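Local atomic coordinates of ParM protein (PDB entry 3JS6), a protein that probably assembles into actin-like filaments that segregate plasmid DNA to daughter cells. Residues L102-V107 against I148-N153; S52-N57 against R141-D146; A161-T166 against D199-M204; S187-G192 against D292-T297. All coordinates share one frame; numbering follows the deposited sequence.

Contact 1. Residues L102-V107 against I148-N153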
loop_
_atom_site.group_PDB
_atom_site.type_symbol
_atom_site.label_atom_id
_atom_site.label_comp_id
_atom_site.label_asym_id
_atom_site.label_seq_id
_atom_site.Cartn_x
_atom_site.Cartn_y
_atom_site.Cartn_z
ATOM N N LEU A 102 -8.695 2.888 -12.904
ATOM C CA LEU A 102 -7.730 3.990 -13.016
ATOM C C LEU A 102 -6.477 3.515 -13.739
ATOM O O LEU A 102 -5.894 4.250 -14.530
ATOM C CB LEU A 102 -7.304 4.524 -11.641
ATOM C CG LEU A 102 -7.937 5.780 -11.042
ATOM C CD1 LEU A 102 -7.105 6.165 -9.796
ATOM C CD2 LEU A 102 -7.966 6.948 -12.060
ATOM N N LEU A 103 -6.038 2.301 -13.432
ATOM C CA LEU A 103 -4.865 1.777 -14.105
ATOM C C LEU A 103 -5.198 1.483 -15.574
ATOM O O LEU A 103 -4.386 1.782 -16.461
ATOM C CB LEU A 103 -4.331 0.531 -13.402
ATOM C CG LEU A 103 -3.809 0.732 -11.955
ATOM C CD1 LEU A 103 -3.172 -0.571 -11.448
ATOM C CD2 LEU A 103 -2.772 1.868 -11.893
ATOM N N ALA A 104 -6.399 0.958 -15.834
ATOM C CA ALA A 104 -6.814 0.646 -17.206
ATOM C C ALA A 104 -6.850 1.900 -18.069
ATOM O O ALA A 104 -6.503 1.865 -19.254
ATOM C CB ALA A 104 -8.212 -0.056 -17.220
ATOM N N ARG A 105 -7.244 3.019 -17.473
ATOM C CA ARG A 105 -7.328 4.258 -18.216
ATOM C C ARG A 105 -5.948 4.703 -18.725
ATOM O O ARG A 105 -5.855 5.501 -19.649
ATOM C CB ARG A 105 -7.942 5.362 -17.348
ATOM C CG ARG A 105 -8.426 6.577 -18.153
ATOM C CD ARG A 105 -7.534 7.780 -17.887
ATOM N NE ARG A 105 -7.542 8.153 -16.471
ATOM C CZ ARG A 105 -8.495 8.878 -15.893
ATOM N NH1 ARG A 105 -8.419 9.158 -14.597
ATOM N NH2 ARG A 105 -9.509 9.348 -16.614
ATOM N N GLU A 106 -4.885 4.201 -18.108
ATOM C CA GLU A 106 -3.531 4.564 -18.538
ATOM C C GLU A 106 -3.077 3.770 -19.763
ATOM O O GLU A 106 -1.978 3.976 -20.255
ATOM C CB GLU A 106 -2.535 4.379 -17.390
ATOM C CG GLU A 106 -2.763 5.345 -16.211
ATOM C CD GLU A 106 -2.779 6.809 -16.645
ATOM O OE1 GLU A 106 -2.072 7.176 -17.615
ATOM O OE2 GLU A 106 -3.485 7.610 -16.010
ATOM N N VAL A 107 -3.916 2.861 -20.251
ATOM C CA VAL A 107 -3.569 2.064 -21.442
ATOM C C VAL A 107 -4.431 2.642 -22.552
ATOM O O VAL A 107 -5.649 2.617 -22.457
ATOM C CB VAL A 107 -3.935 0.571 -21.291
ATOM C CG1 VAL A 107 -3.689 -0.142 -22.630
ATOM C CG2 VAL A 107 -3.109 -0.093 -20.158
ATOM N N ILE A 148 -14.769 7.120 -20.887
ATOM C CA ILE A 148 -13.990 6.282 -21.798
ATOM C C ILE A 148 -14.095 4.797 -21.425
ATOM O O ILE A 148 -13.631 4.385 -20.370
ATOM C CB ILE A 148 -12.493 6.692 -21.785
ATOM C CG1 ILE A 148 -12.340 8.183 -22.117
ATOM C CG2 ILE A 148 -11.709 5.835 -22.758
ATOM C CD1 ILE A 148 -12.830 8.568 -23.516
ATOM N N ALA A 149 -14.687 3.996 -22.308
ATOM C CA ALA A 149 -14.875 2.565 -22.070
ATOM C C ALA A 149 -13.611 1.732 -22.239
ATOM O O ALA A 149 -12.920 1.831 -23.251
ATOM C CB ALA A 149 -15.976 2.011 -23.013
ATOM N N LYS A 150 -13.304 0.927 -21.231
ATOM C CA LYS A 150 -12.151 0.026 -21.290
ATOM C C LYS A 150 -12.696 -1.343 -20.979
ATOM O O LYS A 150 -13.462 -1.502 -20.018
ATOM C CB LYS A 150 -11.090 0.366 -20.233
ATOM C CG LYS A 150 -10.327 1.663 -20.478
ATOM C CD LYS A 150 -9.587 1.645 -21.797
ATOM C CE LYS A 150 -8.848 2.955 -22.006
ATOM N NZ LYS A 150 -8.137 3.010 -23.311
ATOM N N THR A 151 -12.316 -2.319 -21.798
ATOM C CA THR A 151 -12.700 -3.701 -21.598
ATOM C C THR A 151 -11.486 -4.293 -20.912
ATOM O O THR A 151 -10.394 -4.289 -21.483
ATOM C CB THR A 151 -12.898 -4.436 -22.941
ATOM O OG1 THR A 151 -14.026 -3.884 -23.624
ATOM C CG2 THR A 151 -13.115 -5.919 -22.710
ATOM N N ILE A 152 -11.664 -4.814 -19.703
ATOM C CA ILE A 152 -10.532 -5.353 -18.963
ATOM C C ILE A 152 -10.593 -6.852 -18.748
ATOM O O ILE A 152 -11.508 -7.355 -18.084
ATOM C CB ILE A 152 -10.420 -4.673 -17.580
ATOM C CG1 ILE A 152 -10.157 -3.177 -17.781
ATOM C CG2 ILE A 152 -9.312 -5.327 -16.748
ATOM C CD1 ILE A 152 -11.028 -2.284 -16.947
ATOM N N ASN A 153 -9.624 -7.568 -19.285
ATOM C CA ASN A 153 -9.536 -9.015 -19.113
ATOM C C ASN A 153 -8.373 -9.353 -18.186
ATOM O O ASN A 153 -7.273 -8.839 -18.362
ATOM C CB ASN A 153 -9.406 -9.708 -20.471
ATOM C CG ASN A 153 -10.587 -9.433 -21.381
ATOM O OD1 ASN A 153 -10.424 -8.917 -22.487
ATOM N ND2 ASN A 153 -11.781 -9.797 -20.925
#
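Ala104 of helix 90-104 comes nearest to Lys150 of strand 148-161, their CA atoms 6.7 Å apart. From Ala104 the chain folds through a type I turn to Val107, closed by the bond from Val107 N to Ala104 O. Lys150 and Ile152, two residues apart on the strand, both turn their CB toward this turn. Ile152 lays CD1 against Ala104 CB at 3.6 Å, and Lys150 CB flanks the same methyl group at 4.2 Å. The lysine then runs past the turn. Its CG sits anti to the carbonyl carbon (chi1 -70°), the chain bends at chi2, and the rest is extended, which carries CE to 3.8 Å from Ala104 O. In the actin-like N-terminal domain, this is where helix 90-104 leads over to strand 111-120, the neighbour of strand 148-161 in the large mixed sheet; Val112 on that strand touches both Val107 and Lys150. Lys150 NZ donates to Val107 O at 2.7 Å, lying in the carbonyl plane at a C=O...N angle of 155°. It also bonds Glu109 O, so two main-chain carbonyls grip this buried ammonium group, and their partial negative charge would be expected to support its protonated form. Arg105 brings only its CA near Lys150 CE, at 4.3 Å; its guanidinium group turns instead to Ser52 and Asp146.

Contact 2. Residues S52-N57 against R141-D146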
loop_
_atom_site.group_PDB
_atom_site.type_symbol
_atom_site.label_atom_id
_atom_site.label_comp_id
_atom_site.label_asym_id
_atom_site.label_seq_id
_atom_site.Cartn_x
_atom_site.Cartn_y
_atom_site.Cartn_z
ATOM N N SER A 52 -12.190 11.021 -10.636
ATOM C CA SER A 52 -12.819 10.475 -11.833
ATOM C C SER A 52 -14.161 9.807 -11.570
ATOM O O SER A 52 -14.507 9.496 -10.433
ATOM C CB SER A 52 -11.881 9.460 -12.503
ATOM O OG SER A 52 -10.702 10.083 -12.959
ATOM N N GLU A 53 -14.913 9.603 -12.641
ATOM C CA GLU A 53 -16.221 8.964 -12.572
ATOM C C GLU A 53 -16.090 7.587 -13.160
ATOM O O GLU A 53 -15.481 7.428 -14.227
ATOM C CB GLU A 53 -17.258 9.758 -13.366
ATOM C CG GLU A 53 -17.427 11.179 -12.891
ATOM C CD GLU A 53 -18.513 11.916 -13.659
ATOM O OE1 GLU A 53 -18.763 11.566 -14.839
ATOM O OE2 GLU A 53 -19.107 12.851 -13.086
ATOM N N PHE A 54 -16.658 6.598 -12.468
ATOM C CA PHE A 54 -16.591 5.208 -12.906
ATOM C C PHE A 54 -17.964 4.555 -13.055
ATOM O O PHE A 54 -18.782 4.588 -12.123
ATOM C CB PHE A 54 -15.781 4.370 -11.904
ATOM C CG PHE A 54 -14.379 4.859 -11.697
ATOM C CD1 PHE A 54 -14.116 5.991 -10.925
ATOM C CD2 PHE A 54 -13.317 4.206 -12.308
ATOM C CE1 PHE A 54 -12.806 6.454 -10.777
ATOM C CE2 PHE A 54 -12.014 4.669 -12.162
ATOM C CZ PHE A 54 -11.762 5.792 -11.395
ATOM N N ILE A 55 -18.208 3.972 -14.229
ATOM C CA ILE A 55 -19.452 3.231 -14.479
ATOM C C ILE A 55 -19.000 1.807 -14.764
ATOM O O ILE A 55 -18.224 1.559 -15.707
ATOM C CB ILE A 55 -20.232 3.790 -15.671
ATOM C CG1 ILE A 55 -20.776 5.176 -15.317
ATOM C CG2 ILE A 55 -21.396 2.862 -16.014
ATOM C CD1 ILE A 55 -21.480 5.857 -16.485
ATOM N N ILE A 56 -19.483 0.872 -13.950
ATOM C CA ILE A 56 -19.068 -0.533 -14.058
ATOM C C ILE A 56 -20.124 -1.421 -14.733
ATOM O O ILE A 56 -21.278 -1.462 -14.294
ATOM C CB ILE A 56 -18.803 -1.144 -12.648
ATOM C CG1 ILE A 56 -17.971 -0.191 -11.774
ATOM C CG2 ILE A 56 -18.152 -2.519 -12.801
ATOM C CD1 ILE A 56 -16.712 0.312 -12.428
ATOM N N ASN A 57 -19.707 -2.142 -15.772
ATOM C CA ASN A 57 -20.582 -3.050 -16.545
ATOM C C ASN A 57 -21.910 -2.450 -16.998
ATOM O O ASN A 57 -22.958 -3.109 -16.960
ATOM C CB ASN A 57 -20.844 -4.349 -15.768
ATOM C CG ASN A 57 -19.603 -5.210 -15.657
ATOM O OD1 ASN A 57 -18.800 -5.288 -16.597
ATOM N ND2 ASN A 57 -19.429 -5.850 -14.515
ATOM N N ARG A 141 -14.172 -7.287 -17.012
ATOM C CA ARG A 141 -15.172 -6.279 -16.696
ATOM C C ARG A 141 -15.086 -5.078 -17.606
ATOM O O ARG A 141 -14.033 -4.772 -18.139
ATOM C CB ARG A 141 -15.036 -5.830 -15.246
ATOM C CG ARG A 141 -13.745 -5.112 -14.883
ATOM C CD ARG A 141 -12.765 -6.115 -14.280
ATOM N NE ARG A 141 -12.964 -6.188 -12.825
ATOM C CZ ARG A 141 -12.122 -6.731 -11.939
ATOM N NH1 ARG A 141 -10.977 -7.268 -12.356
ATOM N NH2 ARG A 141 -12.430 -6.740 -10.639
ATOM N N LEU A 142 -16.205 -4.411 -17.795
ATOM C CA LEU A 142 -16.258 -3.214 -18.604
ATOM C C LEU A 142 -16.272 -2.034 -17.629
ATOM O O LEU A 142 -17.139 -1.939 -16.746
ATOM C CB LEU A 142 -17.541 -3.169 -19.437
ATOM C CG LEU A 142 -17.678 -1.831 -20.187
ATOM C CD1 LEU A 142 -16.614 -1.778 -21.268
ATOM C CD2 LEU A 142 -19.069 -1.682 -20.812
ATOM N N ILE A 143 -15.313 -1.140 -17.768
ATOM C CA ILE A 143 -15.295 0.016 -16.887
ATOM C C ILE A 143 -15.169 1.252 -17.758
ATOM O O ILE A 143 -14.339 1.315 -18.664
ATOM C CB ILE A 143 -14.109 -0.023 -15.892
ATOM C CG1 ILE A 143 -14.238 -1.241 -14.978
ATOM C CG2 ILE A 143 -14.069 1.280 -15.065
ATOM C CD1 ILE A 143 -13.071 -1.380 -14.049
ATOM N N GLU A 144 -16.006 2.237 -17.475
ATOM C CA GLU A 144 -15.983 3.486 -18.212
ATOM C C GLU A 144 -15.414 4.508 -17.224
ATOM O O GLU A 144 -16.016 4.751 -16.165
ATOM C CB GLU A 144 -17.416 3.863 -18.605
ATOM C CG GLU A 144 -17.525 4.898 -19.693
ATOM C CD GLU A 144 -18.909 5.498 -19.768
ATOM O OE1 GLU A 144 -19.153 6.543 -19.119
ATOM O OE2 GLU A 144 -19.758 4.914 -20.466
ATOM N N ILE A 145 -14.262 5.089 -17.563
ATOM C CA ILE A 145 -13.616 6.074 -16.696
ATOM C C ILE A 145 -13.763 7.421 -17.380
ATOM O O ILE A 145 -13.297 7.594 -18.516
ATOM C CB ILE A 145 -12.103 5.780 -16.486
ATOM C CG1 ILE A 145 -11.905 4.358 -15.969
ATOM C CG2 ILE A 145 -11.529 6.762 -15.437
ATOM C CD1 ILE A 145 -11.703 3.304 -17.059
ATOM N N ASP A 146 -14.433 8.350 -16.707
ATOM C CA ASP A 146 -14.672 9.675 -17.271
ATOM C C ASP A 146 -15.171 9.552 -18.721
ATOM O O ASP A 146 -14.673 10.223 -19.634
ATOM C CB ASP A 146 -13.375 10.494 -17.196
ATOM C CG ASP A 146 -12.977 10.809 -15.764
ATOM O OD1 ASP A 146 -11.765 10.925 -15.488
ATOM O OD2 ASP A 146 -13.885 10.945 -14.909
#
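Glu53 to Asn57 pair with Asp146 to Leu142 as antiparallel strands, the axes 4.8 Å apart at closest and 154° between their directions. This pairing joins strands 52-56 and 141-145 in the large mixed sheet of the actin-like N-terminal domain. Phe54, Ile56, Ile143 and Ile145 share the face covered by helix 90-104. Ile143 CG2 meets the edge of the Phe54 ring, 4.1 Å from CD2, while Ile145 CG1 approaches CE2 at 3.8 Å. Ile56 CD1 rests on both branches of Ile143, which points the same way beside it. On the other face, Ile55 CD1 lies 3.6 Å from Glu144 OE1, the two side chains running side by side.

At each end a side chain prolongs the backbone ladder. Asn57 OD1 acts in place of a main-chain carbonyl, accepting Leu142 N at 3.0 Å. At the far end the Asp146 carboxylate spans two residues: OD2 takes Glu53 N from above its plane at 2.8 Å, and OD1, which also forms a salt bridge with Arg105, takes Ser52 OG on its syn side, 2.9 Å away and 29° out of the carboxylate plane.

Contact 3. Residues A161-T166 against D199-M204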
loop_
_atom_site.group_PDB
_atom_site.type_symbol
_atom_site.label_atom_id
_atom_site.label_comp_id
_atom_site.label_asym_id
_atom_site.label_seq_id
_atom_site.Cartn_x
_atom_site.Cartn_y
_atom_site.Cartn_z
ATOM N N ALA A 161 2.051 -12.064 0.774
ATOM C CA ALA A 161 1.916 -11.360 2.061
ATOM C C ALA A 161 2.480 -9.952 1.847
ATOM O O ALA A 161 3.512 -9.786 1.198
ATOM C CB ALA A 161 2.709 -12.091 3.150
ATOM N N GLN A 162 1.834 -8.936 2.402
ATOM C CA GLN A 162 2.272 -7.554 2.177
ATOM C C GLN A 162 3.738 -7.218 2.406
ATOM O O GLN A 162 4.349 -6.517 1.586
ATOM C CB GLN A 162 1.408 -6.591 2.984
ATOM C CG GLN A 162 -0.042 -6.952 2.960
ATOM C CD GLN A 162 -0.921 -5.820 3.424
ATOM O OE1 GLN A 162 -0.637 -5.163 4.438
ATOM N NE2 GLN A 162 -2.000 -5.583 2.690
ATOM N N PRO A 163 4.322 -7.685 3.528
ATOM C CA PRO A 163 5.735 -7.377 3.774
ATOM C C PRO A 163 6.627 -7.926 2.669
ATOM O O PRO A 163 7.741 -7.445 2.486
ATOM C CB PRO A 163 6.025 -8.051 5.127
ATOM C CG PRO A 163 4.680 -8.082 5.797
ATOM C CD PRO A 163 3.742 -8.448 4.650
HETATM N N MSE A 164 6.144 -8.938 1.943
HETATM C CA MSE A 164 6.949 -9.535 0.868
HETATM C C MSE A 164 7.157 -8.573 -0.302
HETATM O O MSE A 164 8.188 -8.618 -0.979
HETATM C CB MSE A 164 6.304 -10.818 0.338
HETATM C CG MSE A 164 7.169 -12.066 0.476
HETATM SE SE MSE A 164 9.042 -11.903 -0.104
HETATM C CE MSE A 164 9.615 -13.679 0.454
ATOM N N GLY A 165 6.171 -7.717 -0.551
ATOM C CA GLY A 165 6.301 -6.770 -1.637
ATOM C C GLY A 165 7.470 -5.858 -1.342
ATOM O O GLY A 165 8.280 -5.554 -2.206
ATOM N N THR A 166 7.548 -5.426 -0.094
ATOM C CA THR A 166 8.613 -4.550 0.361
ATOM C C THR A 166 9.972 -5.243 0.227
ATOM O O THR A 166 10.900 -4.681 -0.324
ATOM C CB THR A 166 8.342 -4.129 1.826
ATOM O OG1 THR A 166 7.130 -3.359 1.866
ATOM C CG2 THR A 166 9.476 -3.283 2.377
ATOM N N ASP A 199 8.242 -7.776 10.677
ATOM C CA ASP A 199 8.023 -9.065 10.044
ATOM C C ASP A 199 9.392 -9.592 9.685
ATOM O O ASP A 199 10.151 -8.943 8.956
ATOM C CB ASP A 199 7.170 -8.917 8.774
ATOM C CG ASP A 199 5.701 -8.763 9.090
ATOM O OD1 ASP A 199 5.072 -9.751 9.500
ATOM O OD2 ASP A 199 5.175 -7.643 8.960
ATOM N N THR A 200 9.697 -10.776 10.189
ATOM C CA THR A 200 10.997 -11.390 9.961
ATOM C C THR A 200 10.929 -12.578 9.016
ATOM O O THR A 200 10.019 -13.401 9.086
ATOM C CB THR A 200 11.608 -11.778 11.309
ATOM O OG1 THR A 200 11.888 -10.572 12.039
ATOM C CG2 THR A 200 12.885 -12.563 11.139
ATOM N N TYR A 201 11.896 -12.636 8.115
ATOM C CA TYR A 201 11.978 -13.677 7.108
ATOM C C TYR A 201 13.319 -14.380 7.178
ATOM O O TYR A 201 14.351 -13.746 7.369
ATOM C CB TYR A 201 11.803 -13.051 5.708
ATOM C CG TYR A 201 10.377 -12.686 5.362
ATOM C CD1 TYR A 201 9.719 -11.626 5.989
ATOM C CD2 TYR A 201 9.663 -13.450 4.444
ATOM C CE1 TYR A 201 8.370 -11.343 5.704
ATOM C CE2 TYR A 201 8.335 -13.184 4.156
ATOM C CZ TYR A 201 7.688 -12.136 4.790
ATOM O OH TYR A 201 6.352 -11.921 4.512
ATOM N N GLN A 202 13.301 -15.693 7.014
ATOM C CA GLN A 202 14.524 -16.482 7.017
ATOM C C GLN A 202 14.413 -17.436 5.830
ATOM O O GLN A 202 13.426 -18.183 5.697
ATOM C CB GLN A 202 14.657 -17.271 8.320
ATOM C CG GLN A 202 15.826 -18.265 8.329
ATOM C CD GLN A 202 17.149 -17.634 8.724
ATOM O OE1 GLN A 202 17.317 -17.191 9.855
ATOM N NE2 GLN A 202 18.094 -17.595 7.788
ATOM N N ASN A 203 15.408 -17.401 4.958
ATOM C CA ASN A 203 15.400 -18.253 3.768
ATOM C C ASN A 203 14.065 -18.109 3.063
ATOM O O ASN A 203 13.385 -19.102 2.770
ATOM C CB ASN A 203 15.640 -19.726 4.135
ATOM C CG ASN A 203 16.897 -19.920 4.976
ATOM O OD1 ASN A 203 17.837 -19.133 4.897
ATOM N ND2 ASN A 203 16.917 -20.977 5.780
HETATM N N MSE A 204 13.679 -16.854 2.850
HETATM C CA MSE A 204 12.458 -16.499 2.143
HETATM C C MSE A 204 11.149 -16.865 2.778
HETATM O O MSE A 204 10.109 -16.730 2.136
HETATM C CB MSE A 204 12.482 -17.085 0.734
HETATM C CG MSE A 204 13.606 -16.537 -0.117
HETATM SE SE MSE A 204 13.497 -17.130 -1.944
HETATM C CE MSE A 204 14.027 -19.017 -1.623
#
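The phenol oxygen of Tyr201 meets three groups of the helix start: Ala161 CB, Pro163 CB and Met164 N each lie 3.9 Å from OH. These are packing contacts, for Met164 N is hydrogen-bonded to Ala161 O in the first turn of helix 162-169. This helix follows the last long strand of the actin-like N-terminal domain yet packs on strand 196-202 of the C-terminal sheet, as the connecting helix between domains does in the actin fold. The short helical and strand segments cross at 69°, with Tyr201 reaching over to the start of the helix.

Pro163 touches both side chains of the strand: its CB lies against Tyr201 and Asp199 CB alike, and its CG meets Asp199 OD2 at 3.2 Å, a contact of a ring carbon with a carboxylate oxygen; the other oxygen, Asp199 OD1, forms a salt bridge with Arg206.

Farther along, the selenomethionine Met164 makes a Met-aromatic contact with Tyr201. Its SE lies 5.2 Å from the ring centroid and 38° off the ring normal, an oblique approach, while CE packs at 3.9 Å from Tyr201 CE2. Phe181 of helix 179-182 touches both Met164 and Met204. The bend at chi2 of Met164 (-47°) is followed by an extended selenoether end, and that terminal methyl, CE, reaches the backbone just past the strand, 3.5 Å from Met204 O.

Contact 4. Residues S187-G192 against D292-T297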
loop_
_atom_site.group_PDB
_atom_site.type_symbol
_atom_site.label_atom_id
_atom_site.label_comp_id
_atom_site.label_asym_id
_atom_site.label_seq_id
_atom_site.Cartn_x
_atom_site.Cartn_y
_atom_site.Cartn_z
ATOM N N SER A 187 14.406 -8.398 8.107
ATOM C CA SER A 187 13.237 -7.955 8.825
ATOM C C SER A 187 12.724 -6.705 8.164
ATOM O O SER A 187 13.486 -5.912 7.603
ATOM C CB SER A 187 13.559 -7.684 10.297
ATOM O OG SER A 187 13.873 -8.888 10.982
ATOM N N VAL A 188 11.418 -6.573 8.175
ATOM C CA VAL A 188 10.777 -5.394 7.623
ATOM C C VAL A 188 10.235 -4.666 8.842
ATOM O O VAL A 188 9.403 -5.222 9.564
ATOM C CB VAL A 188 9.600 -5.751 6.711
ATOM C CG1 VAL A 188 8.902 -4.441 6.229
ATOM C CG2 VAL A 188 10.097 -6.572 5.527
ATOM N N LEU A 189 10.737 -3.451 9.064
ATOM C CA LEU A 189 10.357 -2.588 10.185
ATOM C C LEU A 189 9.460 -1.481 9.618
ATOM O O LEU A 189 9.935 -0.503 9.030
ATOM C CB LEU A 189 11.640 -2.005 10.830
ATOM C CG LEU A 189 11.464 -0.852 11.830
ATOM C CD1 LEU A 189 10.558 -1.306 12.965
ATOM C CD2 LEU A 189 12.825 -0.397 12.372
ATOM N N ASP A 190 8.151 -1.644 9.803
ATOM C CA ASP A 190 7.151 -0.735 9.246
ATOM C C ASP A 190 6.540 0.267 10.257
ATOM O O ASP A 190 5.718 -0.112 11.088
ATOM C CB ASP A 190 6.059 -1.627 8.622
ATOM C CG ASP A 190 4.997 -0.858 7.879
ATOM O OD1 ASP A 190 4.242 -1.528 7.148
ATOM O OD2 ASP A 190 4.890 0.383 8.012
ATOM N N PHE A 191 6.943 1.533 10.170
ATOM C CA PHE A 191 6.425 2.585 11.052
ATOM C C PHE A 191 5.113 3.113 10.480
ATOM O O PHE A 191 5.109 3.981 9.608
ATOM C CB PHE A 191 7.432 3.738 11.180
ATOM C CG PHE A 191 8.661 3.381 11.956
ATOM C CD1 PHE A 191 9.849 3.063 11.297
ATOM C CD2 PHE A 191 8.631 3.347 13.347
ATOM C CE1 PHE A 191 10.982 2.719 12.004
ATOM C CE2 PHE A 191 9.770 2.999 14.084
ATOM C CZ PHE A 191 10.946 2.685 13.416
ATOM N N GLY A 192 4.000 2.563 10.954
ATOM C CA GLY A 192 2.701 2.988 10.461
ATOM C C GLY A 192 2.120 4.111 11.301
ATOM O O GLY A 192 2.736 4.538 12.271
ATOM N N ASP A 292 20.672 -9.886 8.354
ATOM C CA ASP A 292 21.357 -9.378 7.165
ATOM C C ASP A 292 20.909 -7.984 6.763
ATOM O O ASP A 292 21.687 -7.216 6.211
ATOM C CB ASP A 292 21.173 -10.349 6.003
ATOM C CG ASP A 292 21.696 -11.733 6.333
ATOM O OD1 ASP A 292 22.811 -11.809 6.889
ATOM O OD2 ASP A 292 21.005 -12.738 6.044
ATOM N N ARG A 293 19.651 -7.656 7.031
ATOM C CA ARG A 293 19.142 -6.323 6.691
ATOM C C ARG A 293 17.793 -6.101 7.358
ATOM O O ARG A 293 17.020 -7.031 7.574
ATOM C CB ARG A 293 18.958 -6.185 5.168
ATOM C CG ARG A 293 19.051 -4.754 4.588
ATOM C CD ARG A 293 20.508 -4.222 4.633
ATOM N NE ARG A 293 21.450 -5.134 3.972
ATOM C CZ ARG A 293 21.619 -5.235 2.652
ATOM N NH1 ARG A 293 20.922 -4.470 1.819
ATOM N NH2 ARG A 293 22.462 -6.135 2.160
ATOM N N ILE A 294 17.524 -4.860 7.692
ATOM C CA ILE A 294 16.253 -4.480 8.261
ATOM C C ILE A 294 15.824 -3.362 7.337
ATOM O O ILE A 294 16.502 -2.325 7.234
ATOM C CB ILE A 294 16.412 -3.937 9.705
ATOM C CG1 ILE A 294 16.867 -5.060 10.644
ATOM C CG2 ILE A 294 15.119 -3.324 10.149
ATOM C CD1 ILE A 294 17.318 -4.564 12.034
ATOM N N ILE A 295 14.724 -3.575 6.631
ATOM C CA ILE A 295 14.208 -2.580 5.710
ATOM C C ILE A 295 13.270 -1.717 6.541
ATOM O O ILE A 295 12.371 -2.230 7.228
ATOM C CB ILE A 295 13.428 -3.268 4.548
ATOM C CG1 ILE A 295 14.402 -3.969 3.590
ATOM C CG2 ILE A 295 12.689 -2.260 3.729
ATOM C CD1 ILE A 295 14.811 -5.315 3.975
ATOM N N VAL A 296 13.499 -0.411 6.505
ATOM C CA VAL A 296 12.690 0.529 7.277
ATOM C C VAL A 296 11.688 1.085 6.312
ATOM O O VAL A 296 12.071 1.692 5.321
ATOM C CB VAL A 296 13.577 1.655 7.821
ATOM C CG1 VAL A 296 12.777 2.586 8.721
ATOM C CG2 VAL A 296 14.752 1.030 8.569
ATOM N N THR A 297 10.402 0.882 6.586
ATOM C CA THR A 297 9.360 1.358 5.674
ATOM C C THR A 297 8.193 2.013 6.451
ATOM O O THR A 297 8.270 2.176 7.670
ATOM C CB THR A 297 8.864 0.168 4.796
ATOM O OG1 THR A 297 8.096 0.660 3.702
ATOM C CG2 THR A 297 8.022 -0.811 5.614
#
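Ser187 to Asp190 run parallel to Ile294 to Thr297, residue by residue, and the strand axes approach to 4.6 Å. Five backbone bonds lace them together, alternating from one strand to the other. The shortest, from Leu189 N to Ile295 O at 2.7 Å, lies nearly along the C=O axis, while the last, from Phe191 N to Thr297 O at 2.9 Å, comes in tilted 31° from the carbonyl plane.

The tightly packed face carries Leu189, Ile294 and Val296, and it is covered by helices 263-284 and 301-311. Here Ile294 CG2 touches Leu189 CB at 3.8 Å. Val296 CG1 lies in the plane of the Phe191 ring, at its edge and 3.7 Å from CE1, and His304 of helix 301-311 adds an edge-to-face ring contact.

The face of Val188, Asp190, Ile295 and Thr297 is less uniform. Its Val188 and Ile295 end is buried under helix 162-169, whereas Asp190 is partly open to solvent. Thr297, paired with Asp190, spans the two: its CG2 takes the crowded position between backbone N and carbonyl carbon (OG1 anti to N, chi1 -166°). From there this methyl reaches Asp190 CB at 3.7 Å and Val188 CG1 at 3.8 Å.

Asp190, Phe191 and Gly192 open a sequence resembling the second phosphate-binding loop of actin-like ATPases, and Thr297 leads into a glycine-rich run like their adenosine motif; two neighbouring parallel strands ending in such loops are consistent with the nucleotide cleft of the actin fold.

From the N terminus, contact 2 opens first at 52-57, contact 1 at 102-107; contact 2 closes at 141-146 and contact 1 at 148-153, so the two loops cross. They touch through the pairing of strands 141-145 and 148-161 and tie helix 90-104 and strand 52-56 to one sheet. Strand 148-161 then runs on into helix 162-169, where contact 3 opens, its centre about 31 Å from that of contact 1. Contact 4 opens at 187-192 before contact 3 closes at 199-204, and itself closes only at 292-297, so these loops cross too. Contact 3 ties helix 162-169 to the C-terminal sheet, in which contact 4 joins two adjacent strands.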